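Local atomic coordinates of LbaCas13a H328A (C2c2) (Lachnospiraceae bacterium NK4A179, PDB entry 5WLH), a protein that binds CRISPR precursor RNA as its guide and, as a member of the Cas13a family, probably cleaves RNA with a nuclease site built from two HEPN domains. Residues I1123-L1128 with G1264-V1269; L1128-L1133 with E1244-I1249; I1236-N1241 with F1270-T1275. One frame throughout, in Å; residues are numbered along the deposited sequence.

Contact 1 of 3, residues I1123-L1128 with G1264-V1269; sequences INWIYL and GIYSEV
In the helical core of what is probably the C-terminal HEPN domain, Trp1125 of the long helix 1106-1145 reaches across to Tyr1266 and Val1269 on the short helix 1262-1273. The helices are not pressed together backbone to backbone: the CA atoms of Trp1125 and Val1269 are 8.8 Å apart, a gap that suits a side chain as large as an indole. The benzo half of that ring does the touching. Its corner CZ3 comes to 3.3 Å from Tyr1266 CE2, and the neighbouring CH2 lies 3.5 Å from the same atom. The tryptophan six-membered ring and the phenol have centroids 5.4 Å apart and planes inclined at 67°, an oblique meeting. HEPN domains are helical bundles, and here Tyr1266 and Val1269, three residues apart and thus on one side of their helix, offer the indole both an aromatic and a branched aliphatic surface. Swung away from the backbone N (chi1 168°), Val1269 CG1 is directed at the indole and comes to 3.8 Å from Trp1125 CE3. Tyrosine suits its place for a second reason: its OH, carried past the tryptophan, is hydrogen-bonded to the backbone oxygen of Leu1118, farther back on helix 1106-1145, so the buried hydroxyl is satisfied and the phenol tied to the helix it packs against. Phe1274 meets Trp1125 edge-to-face, while Val1284 and Ile1287 of helix 1284-1294 also pack on the indole and Leu1288 of that helix on Tyr1266.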
loop_
_atom_site.group_PDB
_atom_site.type_symbol
_atom_site.label_atom_id
_atom_site.label_comp_id
_atom_site.label_asym_id
_atom_site.label_seq_id
_atom_site.Cartn_x
_atom_site.Cartn_y
_atom_site.Cartn_z
ATOM N N ILE A 1123 5.883 8.473 -6.281
ATOM C CA ILE A 1123 7.037 8.821 -5.460
ATOM C C ILE A 1123 7.265 7.774 -4.376
ATOM O O ILE A 1123 8.406 7.424 -4.064
ATOM C CB ILE A 1123 6.865 10.227 -4.874
ATOM C CG1 ILE A 1123 6.843 11.256 -6.023
ATOM C CG2 ILE A 1123 8.096 10.573 -3.998
ATOM C CD1 ILE A 1123 6.379 12.647 -5.596
ATOM N N ASN A 1124 6.186 7.257 -3.791
ATOM C CA ASN A 1124 6.310 6.143 -2.854
ATOM C C ASN A 1124 7.091 4.992 -3.489
ATOM O O ASN A 1124 8.045 4.469 -2.904
ATOM C CB ASN A 1124 4.904 5.715 -2.421
ATOM C CG ASN A 1124 4.899 4.605 -1.384
ATOM O OD1 ASN A 1124 5.424 3.522 -1.614
ATOM N ND2 ASN A 1124 4.229 4.852 -0.255
ATOM N N TRP A 1125 6.715 4.605 -4.712
ATOM C CA TRP A 1125 7.424 3.534 -5.407
ATOM C C TRP A 1125 8.890 3.886 -5.636
ATOM O O TRP A 1125 9.760 3.011 -5.578
ATOM C CB TRP A 1125 6.746 3.260 -6.745
ATOM C CG TRP A 1125 5.540 2.396 -6.608
ATOM C CD1 TRP A 1125 5.295 1.456 -5.637
ATOM C CD2 TRP A 1125 4.409 2.379 -7.488
ATOM N NE1 TRP A 1125 4.067 0.839 -5.880
ATOM C CE2 TRP A 1125 3.515 1.394 -7.009
ATOM C CE3 TRP A 1125 4.071 3.104 -8.635
ATOM C CZ2 TRP A 1125 2.293 1.117 -7.639
ATOM C CZ3 TRP A 1125 2.884 2.821 -9.270
ATOM C CH2 TRP A 1125 1.997 1.839 -8.764
ATOM N N ILE A 1126 9.182 5.157 -5.929
ATOM C CA ILE A 1126 10.589 5.545 -6.076
ATOM C C ILE A 1126 11.368 5.167 -4.828
ATOM O O ILE A 1126 12.464 4.599 -4.901
ATOM C CB ILE A 1126 10.723 7.049 -6.363
ATOM C CG1 ILE A 1126 10.327 7.338 -7.806
ATOM C CG2 ILE A 1126 12.182 7.509 -6.055
ATOM C CD1 ILE A 1126 10.101 8.812 -8.098
ATOM N N TYR A 1127 10.820 5.502 -3.660
ATOM C CA TYR A 1127 11.550 5.261 -2.419
ATOM C C TYR A 1127 11.491 3.806 -2.003
ATOM O O TYR A 1127 12.396 3.341 -1.303
ATOM C CB TYR A 1127 11.046 6.228 -1.339
ATOM C CG TYR A 1127 11.674 7.578 -1.617
ATOM C CD1 TYR A 1127 12.969 7.863 -1.179
ATOM C CD2 TYR A 1127 11.023 8.522 -2.408
ATOM C CE1 TYR A 1127 13.579 9.070 -1.481
ATOM C CE2 TYR A 1127 11.623 9.745 -2.700
ATOM C CZ TYR A 1127 12.894 10.015 -2.242
ATOM O OH TYR A 1127 13.491 11.222 -2.548
ATOM N N LEU A 1128 10.486 3.063 -2.474
ATOM C CA LEU A 1128 10.538 1.611 -2.375
ATOM C C LEU A 1128 11.730 1.073 -3.153
ATOM O O LEU A 1128 12.530 0.297 -2.626
ATOM C CB LEU A 1128 9.238 0.998 -2.903
ATOM C CG LEU A 1128 8.916 -0.436 -2.478
ATOM C CD1 LEU A 1128 8.675 -0.485 -0.955
ATOM C CD2 LEU A 1128 7.662 -0.928 -3.241
ATOM N N GLY A 1264 0.746 6.512 -18.996
ATOM C CA GLY A 1264 2.026 6.180 -19.597
ATOM C C GLY A 1264 3.126 6.025 -18.565
ATOM O O GLY A 1264 4.022 5.192 -18.722
ATOM N N ILE A 1265 3.087 6.842 -17.514
ATOM C CA ILE A 1265 4.082 6.721 -16.453
ATOM C C ILE A 1265 3.855 5.436 -15.672
ATOM O O ILE A 1265 4.792 4.662 -15.441
ATOM C CB ILE A 1265 4.044 7.952 -15.539
ATOM C CG1 ILE A 1265 4.499 9.201 -16.300
ATOM C CG2 ILE A 1265 4.971 7.737 -14.309
ATOM C CD1 ILE A 1265 3.917 10.505 -15.737
ATOM N N TYR A 1266 2.602 5.184 -15.272
ATOM C CA TYR A 1266 2.289 3.926 -14.606
ATOM C C TYR A 1266 2.649 2.746 -15.500
ATOM O O TYR A 1266 3.143 1.717 -15.022
ATOM C CB TYR A 1266 0.807 3.896 -14.216
ATOM C CG TYR A 1266 0.558 4.518 -12.861
ATOM C CD1 TYR A 1266 0.601 5.896 -12.690
ATOM C CD2 TYR A 1266 0.324 3.711 -11.743
ATOM C CE1 TYR A 1266 0.398 6.470 -11.426
ATOM C CE2 TYR A 1266 0.121 4.268 -10.489
ATOM C CZ TYR A 1266 0.184 5.635 -10.336
ATOM O OH TYR A 1266 -0.004 6.185 -9.089
ATOM N N SER A 1267 2.447 2.894 -16.814
ATOM C CA SER A 1267 2.817 1.822 -17.734
ATOM C C SER A 1267 4.313 1.567 -17.689
ATOM O O SER A 1267 4.752 0.412 -17.722
ATOM C CB SER A 1267 2.417 2.165 -19.180
ATOM O OG SER A 1267 1.024 2.211 -19.332
ATOM N N GLU A 1268 5.114 2.632 -17.641
ATOM C CA GLU A 1268 6.552 2.416 -17.666
ATOM C C GLU A 1268 7.051 1.880 -16.330
ATOM O O GLU A 1268 7.996 1.081 -16.301
ATOM C CB GLU A 1268 7.293 3.695 -18.053
ATOM C CG GLU A 1268 8.789 3.418 -18.196
ATOM C CD GLU A 1268 9.579 4.617 -18.661
ATOM O OE1 GLU A 1268 10.814 4.483 -18.756
ATOM O OE2 GLU A 1268 8.972 5.680 -18.917
ATOM N N VAL A 1269 6.424 2.292 -15.224
ATOM C CA VAL A 1269 6.732 1.678 -13.936
ATOM C C VAL A 1269 6.462 0.180 -14.007
ATOM O O VAL A 1269 7.318 -0.646 -13.678
ATOM C CB VAL A 1269 5.924 2.362 -12.815
ATOM C CG1 VAL A 1269 6.003 1.542 -11.508
ATOM C CG2 VAL A 1269 6.426 3.785 -12.588
#

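Contact 2 of 3, residues L1128-L1133 with E1244-I1249; sequences LRERDL and ELRNYI. With nucleotides of chain B.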
loop_
_atom_site.group_PDB
_atom_site.type_symbol
_atom_site.label_atom_id
_atom_site.label_comp_id
_atom_site.label_asym_id
_atom_site.label_seq_id
_atom_site.Cartn_x
_atom_site.Cartn_y
_atom_site.Cartn_z
ATOM N N LEU A 1128 10.486 3.063 -2.474
ATOM C CA LEU A 1128 10.538 1.611 -2.375
ATOM C C LEU A 1128 11.730 1.073 -3.153
ATOM O O LEU A 1128 12.530 0.297 -2.626
ATOM C CB LEU A 1128 9.238 0.998 -2.903
ATOM C CG LEU A 1128 8.916 -0.436 -2.478
ATOM C CD1 LEU A 1128 8.675 -0.485 -0.955
ATOM C CD2 LEU A 1128 7.662 -0.928 -3.241
ATOM N N ARG A 1129 11.856 1.479 -4.420
ATOM C CA ARG A 1129 12.963 0.982 -5.237
ATOM C C ARG A 1129 14.307 1.423 -4.680
ATOM O O ARG A 1129 15.265 0.636 -4.650
ATOM C CB ARG A 1129 12.810 1.457 -6.680
ATOM C CG ARG A 1129 13.811 0.769 -7.638
ATOM C CD ARG A 1129 13.627 1.260 -9.070
ATOM N NE ARG A 1129 14.319 0.406 -10.029
ATOM C CZ ARG A 1129 15.612 0.493 -10.324
ATOM N NH1 ARG A 1129 16.385 1.379 -9.715
ATOM N NH2 ARG A 1129 16.139 -0.337 -11.220
ATOM N N GLU A 1130 14.397 2.673 -4.213
ATOM C CA GLU A 1130 15.695 3.157 -3.762
ATOM C C GLU A 1130 16.146 2.393 -2.539
ATOM O O GLU A 1130 17.331 2.053 -2.409
ATOM C CB GLU A 1130 15.655 4.652 -3.462
ATOM C CG GLU A 1130 17.067 5.186 -3.208
ATOM C CD GLU A 1130 17.103 6.685 -3.119
ATOM O OE1 GLU A 1130 16.798 7.215 -2.035
ATOM O OE2 GLU A 1130 17.451 7.317 -4.132
ATOM N N ARG A 1131 15.210 2.117 -1.629
ATOM C CA ARG A 1131 15.527 1.269 -0.489
ATOM C C ARG A 1131 16.038 -0.087 -0.960
ATOM O O ARG A 1131 17.019 -0.616 -0.433
ATOM C CB ARG A 1131 14.292 1.080 0.399
ATOM C CG ARG A 1131 14.507 0.098 1.553
ATOM C CD ARG A 1131 13.196 -0.391 2.098
ATOM N NE ARG A 1131 12.588 -1.349 1.157
ATOM C CZ ARG A 1131 11.370 -1.869 1.297
ATOM N NH1 ARG A 1131 10.627 -1.549 2.355
ATOM N NH2 ARG A 1131 10.912 -2.741 0.398
ATOM N N ASP A 1132 15.358 -0.686 -1.933
ATOM C CA ASP A 1132 15.722 -2.043 -2.295
ATOM C C ASP A 1132 16.961 -2.100 -3.176
ATOM O O ASP A 1132 17.668 -3.107 -3.148
ATOM C CB ASP A 1132 14.527 -2.729 -2.945
ATOM C CG ASP A 1132 13.450 -3.034 -1.924
ATOM O OD1 ASP A 1132 13.815 -3.211 -0.739
ATOM O OD2 ASP A 1132 12.277 -3.066 -2.293
ATOM N N LEU A 1133 17.249 -1.035 -3.922
ATOM C CA LEU A 1133 18.534 -0.936 -4.612
ATOM C C LEU A 1133 19.669 -0.925 -3.598
ATOM O O LEU A 1133 20.618 -1.697 -3.712
ATOM C CB LEU A 1133 18.573 0.323 -5.488
ATOM C CG LEU A 1133 19.902 0.612 -6.193
ATOM C CD1 LEU A 1133 20.348 -0.614 -6.985
ATOM C CD2 LEU A 1133 19.736 1.822 -7.105
ATOM N N GLU A 1244 16.136 8.405 -15.418
ATOM C CA GLU A 1244 15.347 9.443 -16.063
ATOM C C GLU A 1244 13.896 9.392 -15.611
ATOM O O GLU A 1244 13.288 10.434 -15.341
ATOM C CB GLU A 1244 15.436 9.301 -17.580
ATOM C CG GLU A 1244 14.581 10.315 -18.327
ATOM C CD GLU A 1244 15.082 10.554 -19.738
ATOM O OE1 GLU A 1244 16.085 11.282 -19.901
ATOM O OE2 GLU A 1244 14.484 9.996 -20.682
ATOM N N LEU A 1245 13.322 8.187 -15.533
ATOM C CA LEU A 1245 11.932 8.065 -15.096
ATOM C C LEU A 1245 11.777 8.527 -13.647
ATOM O O LEU A 1245 10.863 9.287 -13.315
ATOM C CB LEU A 1245 11.471 6.621 -15.270
ATOM C CG LEU A 1245 10.130 6.260 -14.620
ATOM C CD1 LEU A 1245 9.007 7.068 -15.249
ATOM C CD2 LEU A 1245 9.885 4.740 -14.784
ATOM N N ARG A 1246 12.674 8.078 -12.768
ATOM C CA ARG A 1246 12.641 8.503 -11.376
ATOM C C ARG A 1246 12.682 10.022 -11.277
ATOM O O ARG A 1246 11.892 10.642 -10.552
ATOM C CB ARG A 1246 13.830 7.872 -10.641
ATOM C CG ARG A 1246 13.897 8.167 -9.161
ATOM C CD ARG A 1246 14.910 9.236 -8.817
ATOM N NE ARG A 1246 14.735 9.679 -7.435
ATOM C CZ ARG A 1246 15.270 9.065 -6.387
ATOM N NH1 ARG A 1246 16.027 7.982 -6.563
ATOM N NH2 ARG A 1246 15.047 9.526 -5.162
ATOM N N ASN A 1247 13.603 10.640 -12.019
ATOM C CA ASN A 1247 13.728 12.090 -11.960
ATOM C C ASN A 1247 12.494 12.759 -12.527
ATOM O O ASN A 1247 12.028 13.771 -11.990
ATOM C CB ASN A 1247 14.971 12.548 -12.717
ATOM C CG ASN A 1247 16.261 12.233 -11.982
ATOM O OD1 ASN A 1247 16.277 12.013 -10.767
ATOM N ND2 ASN A 1247 17.360 12.231 -12.720
ATOM N N TYR A 1248 11.960 12.215 -13.625
ATOM C CA TYR A 1248 10.764 12.785 -14.222
ATOM C C TYR A 1248 9.653 12.878 -13.192
ATOM O O TYR A 1248 9.011 13.919 -13.038
ATOM C CB TYR A 1248 10.334 11.934 -15.414
ATOM C CG TYR A 1248 9.190 12.510 -16.202
ATOM C CD1 TYR A 1248 9.419 13.367 -17.266
ATOM C CD2 TYR A 1248 7.876 12.201 -15.878
ATOM C CE1 TYR A 1248 8.379 13.890 -17.986
ATOM C CE2 TYR A 1248 6.831 12.727 -16.586
ATOM C CZ TYR A 1248 7.087 13.576 -17.643
ATOM O OH TYR A 1248 6.034 14.106 -18.361
ATOM N N ILE A 1249 9.428 11.787 -12.459
ATOM C CA ILE A 1249 8.379 11.767 -11.445
ATOM C C ILE A 1249 8.727 12.717 -10.303
ATOM O O ILE A 1249 7.943 13.606 -9.941
ATOM C CB ILE A 1249 8.184 10.336 -10.920
ATOM C CG1 ILE A 1249 7.667 9.424 -12.039
ATOM C CG2 ILE A 1249 7.247 10.338 -9.724
ATOM C CD1 ILE A 1249 7.901 7.950 -11.722
ATOM P P A B 28 7.468 -3.741 2.377
ATOM O OP1 A B 28 8.880 -3.785 1.944
ATOM O OP2 A B 28 7.088 -3.191 3.694
ATOM O "O5'" A B 28 6.698 -2.888 1.287
ATOM C "C5'" A B 28 5.295 -2.790 1.334
ATOM C "C4'" A B 28 4.691 -3.242 0.035
ATOM O "O4'" A B 28 4.720 -4.693 -0.074
ATOM C "C3'" A B 28 3.228 -2.907 -0.148
ATOM O "O3'" A B 28 3.013 -1.560 -0.489
ATOM C "C2'" A B 28 2.833 -3.870 -1.243
ATOM O "O2'" A B 28 3.387 -3.420 -2.467
ATOM C "C1'" A B 28 3.596 -5.126 -0.803
ATOM N N9 A B 28 2.762 -5.960 0.074
ATOM C C8 A B 28 2.798 -6.086 1.440
ATOM N N7 A B 28 1.864 -6.911 1.903
ATOM C C5 A B 28 1.201 -7.344 0.759
ATOM C C6 A B 28 0.135 -8.241 0.560
ATOM N N6 A B 28 -0.485 -8.906 1.555
ATOM N N1 A B 28 -0.292 -8.436 -0.702
ATOM C C2 A B 28 0.339 -7.791 -1.696
ATOM N N3 A B 28 1.358 -6.941 -1.642
ATOM C C4 A B 28 1.745 -6.755 -0.363
HETATM O O HOH W 1 17.614 9.812 -3.395
#
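Arg1246 NH1 donates to Glu1130 OE2 over 2.9 Å with an N-H...O angle of 158°, the main bond of a salt bridge; NH2 adds a weak second bond to the same oxygen. The carboxylate lies at the guanidinium edge, yet the two planes are 43° apart and NH1 meets OE2 from above the carboxylate. A water donating to Glu1130 OE2 over 2.6 Å also accepts a weak bond from Arg1246 NH2. Glutamate has the length to span the gap, whereas the arginine bends at chi2 (-102°) to meet it. Farther out, Asn604 ND2 holds Glu1130 OE1, Glu1250 pairs with Arg1246 NH2, and Tyr1127 makes a cation-pi contact with the guanidinium. Arg1246 and Asn1247 open an R-N-x-x-x-H sequence, the HEPN nuclease signature, and Asn604 belongs to a second copy, consistent with a composite active site. Nearby, Arg1131 grips Asp1132 side-on and gives NH1 and NH2 to OP1 of A28 of chain B. Ile1126 and Ile1249 pack helix 1239-1250 onto helix 1106-1145, while Leu1245 faces helix 1262-1273.

Contact 3 of 3, residues I1236-N1241 with F1270-T1275; sequences ISEHDN and FDRFFT. With nucleotides of chain B.
Arg1272, in the wider, pi-type turn of helix 1262-1273 in the probable C-terminal HEPN domain, points its guanidinium at the 3-10 turn 1236-1238 and the first turn of helix 1239-1250, meeting Glu1238 at its edge. NH1 donates to Glu1238 OE1 over 2.9 Å in a salt bridge, but carboxylate and guanidinium planes stand 61° apart, and NH1 comes from above the carboxylate plane. Asn1241 CB sits over one face of the guanidinium, toward its rim, 3.4 Å from Arg1272 NH2; the amide, its plane within 15° of the guanidinium's, is offset beyond that edge. With CG between the backbone N and the carbonyl carbon (chi1 58°), the arginine runs extended to NE, long enough to reach that turn and helix. Glu1268 takes up NH2, and Gly1311 N bonds to Asn1241 OD1. A leucine in place of Arg1272 would probably cost Glu1238 its salt bridge across the contact, take from Glu1268 its arginine partner, and leave Asn1241 CB without the guanidinium face beneath it. Lys1308, from strand 1297-1310, bridges Glu1238 OE1 and Asp1271 OD2, two acidic groups whose mutual repulsion it is likely to ease. Asp1271 turns its other oxygen to the RNA, where OD1 accepts a very short bond from the ribose O2' of A3 of chain B. The Phe1270 ring meets A4 of chain B edge-on, CE2 lying 3.5 Å from its O2'.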
loop_
_atom_site.group_PDB
_atom_site.type_symbol
_atom_site.label_atom_id
_atom_site.label_comp_id
_atom_site.label_asym_id
_atom_site.label_seq_id
_atom_site.Cartn_x
_atom_site.Cartn_y
_atom_site.Cartn_z
ATOM N N ILE A 1236 20.545 -3.738 -17.222
ATOM C CA ILE A 1236 21.628 -2.756 -17.128
ATOM C C ILE A 1236 21.548 -1.718 -18.244
ATOM O O ILE A 1236 21.778 -0.525 -18.017
ATOM C CB ILE A 1236 22.985 -3.486 -17.131
ATOM C CG1 ILE A 1236 23.204 -4.175 -15.790
ATOM C CG2 ILE A 1236 24.127 -2.520 -17.417
ATOM C CD1 ILE A 1236 23.458 -3.207 -14.679
ATOM N N SER A 1237 21.203 -2.148 -19.458
ATOM C CA SER A 1237 21.104 -1.228 -20.594
ATOM C C SER A 1237 20.054 -0.146 -20.393
ATOM O O SER A 1237 20.101 0.880 -21.082
ATOM C CB SER A 1237 20.785 -1.999 -21.877
ATOM O OG SER A 1237 21.741 -3.016 -22.093
ATOM N N GLU A 1238 19.094 -0.364 -19.489
ATOM C CA GLU A 1238 18.042 0.595 -19.201
ATOM C C GLU A 1238 18.303 1.426 -17.961
ATOM O O GLU A 1238 17.429 2.204 -17.579
ATOM C CB GLU A 1238 16.708 -0.119 -18.987
ATOM C CG GLU A 1238 16.298 -1.128 -20.012
ATOM C CD GLU A 1238 14.901 -1.651 -19.690
ATOM O OE1 GLU A 1238 13.995 -1.406 -20.509
ATOM O OE2 GLU A 1238 14.704 -2.260 -18.595
ATOM N N HIS A 1239 19.465 1.271 -17.322
ATOM C CA HIS A 1239 19.706 1.942 -16.046
ATOM C C HIS A 1239 19.480 3.452 -16.130
ATOM O O HIS A 1239 18.843 4.042 -15.249
ATOM C CB HIS A 1239 21.125 1.633 -15.557
ATOM C CG HIS A 1239 21.429 2.216 -14.214
ATOM N ND1 HIS A 1239 21.195 1.537 -13.036
ATOM C CD2 HIS A 1239 21.921 3.429 -13.860
ATOM C CE1 HIS A 1239 21.544 2.302 -12.015
ATOM N NE2 HIS A 1239 21.989 3.454 -12.488
ATOM N N ASP A 1240 19.987 4.099 -17.184
ATOM C CA ASP A 1240 19.802 5.539 -17.301
ATOM C C ASP A 1240 18.343 5.908 -17.563
ATOM O O ASP A 1240 17.894 6.992 -17.173
ATOM C CB ASP A 1240 20.705 6.098 -18.410
ATOM C CG ASP A 1240 22.195 5.955 -18.087
ATOM O OD1 ASP A 1240 22.556 5.861 -16.893
ATOM O OD2 ASP A 1240 23.005 5.921 -19.035
ATOM N N ASN A 1241 17.594 5.040 -18.237
ATOM C CA ASN A 1241 16.177 5.316 -18.431
ATOM C C ASN A 1241 15.425 5.227 -17.115
ATOM O O ASN A 1241 14.461 5.974 -16.898
ATOM C CB ASN A 1241 15.594 4.346 -19.444
ATOM C CG ASN A 1241 16.387 4.321 -20.722
ATOM O OD1 ASN A 1241 17.222 3.437 -20.932
ATOM N ND2 ASN A 1241 16.161 5.319 -21.569
ATOM N N PHE A 1270 5.267 -0.189 -14.462
ATOM C CA PHE A 1270 4.927 -1.598 -14.626
ATOM C C PHE A 1270 5.935 -2.311 -15.523
ATOM O O PHE A 1270 6.333 -3.445 -15.246
ATOM C CB PHE A 1270 3.519 -1.723 -15.219
ATOM C CG PHE A 1270 3.065 -3.136 -15.419
ATOM C CD1 PHE A 1270 2.890 -3.981 -14.325
ATOM C CD2 PHE A 1270 2.750 -3.607 -16.694
ATOM C CE1 PHE A 1270 2.467 -5.287 -14.488
ATOM C CE2 PHE A 1270 2.321 -4.906 -16.878
ATOM C CZ PHE A 1270 2.154 -5.748 -15.775
ATOM N N ASP A 1271 6.344 -1.661 -16.604
ATOM C CA ASP A 1271 7.193 -2.331 -17.576
ATOM C C ASP A 1271 8.585 -2.588 -17.021
ATOM O O ASP A 1271 9.138 -3.679 -17.212
ATOM C CB ASP A 1271 7.290 -1.508 -18.854
ATOM C CG ASP A 1271 8.174 -2.182 -19.887
ATOM O OD1 ASP A 1271 7.653 -3.017 -20.666
ATOM O OD2 ASP A 1271 9.389 -1.912 -19.883
ATOM N N ARG A 1272 9.175 -1.604 -16.320
ATOM C CA ARG A 1272 10.583 -1.774 -15.979
ATOM C C ARG A 1272 11.067 -1.113 -14.695
ATOM O O ARG A 1272 12.277 -1.146 -14.450
ATOM C CB ARG A 1272 11.474 -1.266 -17.131
ATOM C CG ARG A 1272 11.276 0.197 -17.514
ATOM C CD ARG A 1272 12.298 0.547 -18.607
ATOM N NE ARG A 1272 12.098 1.855 -19.216
ATOM C CZ ARG A 1272 12.823 2.280 -20.251
ATOM N NH1 ARG A 1272 13.761 1.483 -20.756
ATOM N NH2 ARG A 1272 12.619 3.482 -20.768
ATOM N N PHE A 1273 10.209 -0.518 -13.858
ATOM C CA PHE A 1273 10.752 0.061 -12.638
ATOM C C PHE A 1273 10.962 -0.999 -11.563
ATOM O O PHE A 1273 11.866 -0.876 -10.728
ATOM C CB PHE A 1273 9.821 1.169 -12.142
ATOM C CG PHE A 1273 10.461 2.143 -11.197
ATOM C CD1 PHE A 1273 11.451 3.016 -11.630
ATOM C CD2 PHE A 1273 10.052 2.196 -9.864
ATOM C CE1 PHE A 1273 12.027 3.916 -10.757
ATOM C CE2 PHE A 1273 10.627 3.110 -8.986
ATOM C CZ PHE A 1273 11.602 3.973 -9.434
ATOM N N PHE A 1274 10.158 -2.062 -11.581
ATOM C CA PHE A 1274 10.205 -3.104 -10.569
ATOM C C PHE A 1274 10.686 -4.421 -11.159
ATOM O O PHE A 1274 10.178 -5.496 -10.845
ATOM C CB PHE A 1274 8.833 -3.247 -9.910
ATOM C CG PHE A 1274 8.550 -2.152 -8.946
ATOM C CD1 PHE A 1274 9.348 -2.005 -7.809
ATOM C CD2 PHE A 1274 7.529 -1.246 -9.171
ATOM C CE1 PHE A 1274 9.107 -0.976 -6.900
ATOM C CE2 PHE A 1274 7.276 -0.214 -8.261
ATOM C CZ PHE A 1274 8.059 -0.082 -7.129
ATOM N N THR A 1275 11.732 -4.345 -11.986
ATOM C CA THR A 1275 12.384 -5.556 -12.447
ATOM C C THR A 1275 12.939 -6.379 -11.301
ATOM O O THR A 1275 13.132 -7.589 -11.448
ATOM C CB THR A 1275 13.528 -5.181 -13.398
ATOM O OG1 THR A 1275 14.389 -4.247 -12.725
ATOM C CG2 THR A 1275 12.966 -4.523 -14.641
ATOM P P G B 2 19.104 -7.970 -25.715
ATOM O OP1 G B 2 18.446 -8.046 -27.052
ATOM O OP2 G B 2 19.867 -6.751 -25.339
ATOM O "O5'" G B 2 18.012 -8.250 -24.582
ATOM C "C5'" G B 2 17.305 -9.488 -24.540
ATOM C "C4'" G B 2 16.500 -9.668 -23.273
ATOM O "O4'" G B 2 17.380 -9.750 -22.116
ATOM C "C3'" G B 2 15.492 -8.565 -22.953
ATOM O "O3'" G B 2 14.393 -9.160 -22.277
ATOM C "C2'" G B 2 16.253 -7.706 -21.955
ATOM O "O2'" G B 2 15.446 -6.893 -21.128
ATOM C "C1'" G B 2 16.991 -8.775 -21.162
ATOM N N9 G B 2 18.182 -8.271 -20.491
ATOM C C8 G B 2 19.241 -7.674 -21.131
ATOM N N7 G B 2 20.174 -7.305 -20.304
ATOM C C5 G B 2 19.686 -7.667 -19.053
ATOM C C6 G B 2 20.298 -7.506 -17.776
ATOM O O6 G B 2 21.385 -6.987 -17.525
ATOM N N1 G B 2 19.518 -8.015 -16.749
ATOM C C2 G B 2 18.286 -8.594 -16.919
ATOM N N2 G B 2 17.698 -9.023 -15.779
ATOM N N3 G B 2 17.697 -8.752 -18.117
ATOM C C4 G B 2 18.460 -8.275 -19.138
ATOM P P A B 4 8.445 -8.723 -20.349
ATOM O OP1 A B 4 8.834 -8.953 -18.923
ATOM O OP2 A B 4 8.471 -9.839 -21.329
ATOM O "O5'" A B 4 6.972 -8.133 -20.378
ATOM C "C5'" A B 4 6.631 -6.999 -19.597
ATOM C "C4'" A B 4 5.261 -6.513 -19.967
ATOM O "O4'" A B 4 5.255 -6.089 -21.352
ATOM C "C3'" A B 4 4.168 -7.560 -19.903
ATOM O "O3'" A B 4 3.683 -7.747 -18.590
ATOM C "C2'" A B 4 3.128 -7.008 -20.865
ATOM O "O2'" A B 4 2.420 -5.928 -20.269
ATOM C "C1'" A B 4 4.024 -6.427 -21.953
ATOM N N9 A B 4 4.300 -7.398 -23.028
ATOM C C8 A B 4 5.423 -8.155 -23.252
ATOM N N7 A B 4 5.341 -8.898 -24.336
ATOM C C5 A B 4 4.089 -8.591 -24.856
ATOM C C6 A B 4 3.369 -9.033 -25.990
ATOM N N6 A B 4 3.828 -9.920 -26.874
ATOM N N1 A B 4 2.145 -8.502 -26.194
ATOM C C2 A B 4 1.658 -7.612 -25.326
ATOM N N3 A B 4 2.236 -7.127 -24.226
ATOM C C4 A B 4 3.443 -7.669 -24.051
ATOM P P A B 3 13.146 -9.679 -23.132
ATOM O OP1 A B 3 12.270 -10.495 -22.249
ATOM O OP2 A B 3 13.645 -10.231 -24.418
ATOM O "O5'" A B 3 12.440 -8.316 -23.525
ATOM C "C5'" A B 3 11.048 -8.223 -23.544
ATOM C "C4'" A B 3 10.601 -6.955 -22.882
ATOM O "O4'" A B 3 10.433 -5.940 -23.905
ATOM C "C3'" A B 3 9.241 -7.084 -22.220
ATOM O "O3'" A B 3 9.348 -7.510 -20.873
ATOM C "C2'" A B 3 8.630 -5.712 -22.406
ATOM O "O2'" A B 3 9.189 -4.800 -21.474
ATOM C "C1'" A B 3 9.169 -5.349 -23.789
ATOM N N9 A B 3 8.351 -5.898 -24.885
ATOM C C8 A B 3 8.762 -6.805 -25.848
ATOM N N7 A B 3 7.829 -7.101 -26.725
ATOM C C5 A B 3 6.738 -6.341 -26.308
ATOM C C6 A B 3 5.440 -6.186 -26.824
ATOM N N6 A B 3 5.008 -6.851 -27.899
ATOM N N1 A B 3 4.590 -5.340 -26.193
ATOM C C2 A B 3 5.038 -4.686 -25.111
ATOM N N3 A B 3 6.240 -4.749 -24.539
ATOM C C4 A B 3 7.048 -5.595 -25.188
#

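How the contacts relate
Three helices, 1106-1145, 1239-1250 and 1262-1273, are joined pairwise by the three contacts. Contacts 1 and 2 have centres about 7 Å apart and share Leu1128; between them Ile1126 CG2 packs 3.5 Å from Arg1246 CZ, linking the apolar core to the probable nuclease site. Contact 3 lies about 11 Å from contact 1 and about 10 Å from contact 2, centre to centre. Its Phe1273 CE2 packs 3.5 Å from Trp1125 O, and Phe1273 O lies 2.9 Å from Arg1129 NE, a probable hydrogen bond. Chain B flanks the group twice, with A28 bonded through its phosphate to Arg1131 in contact 2 and nucleotides G2 to A4 at contact 3.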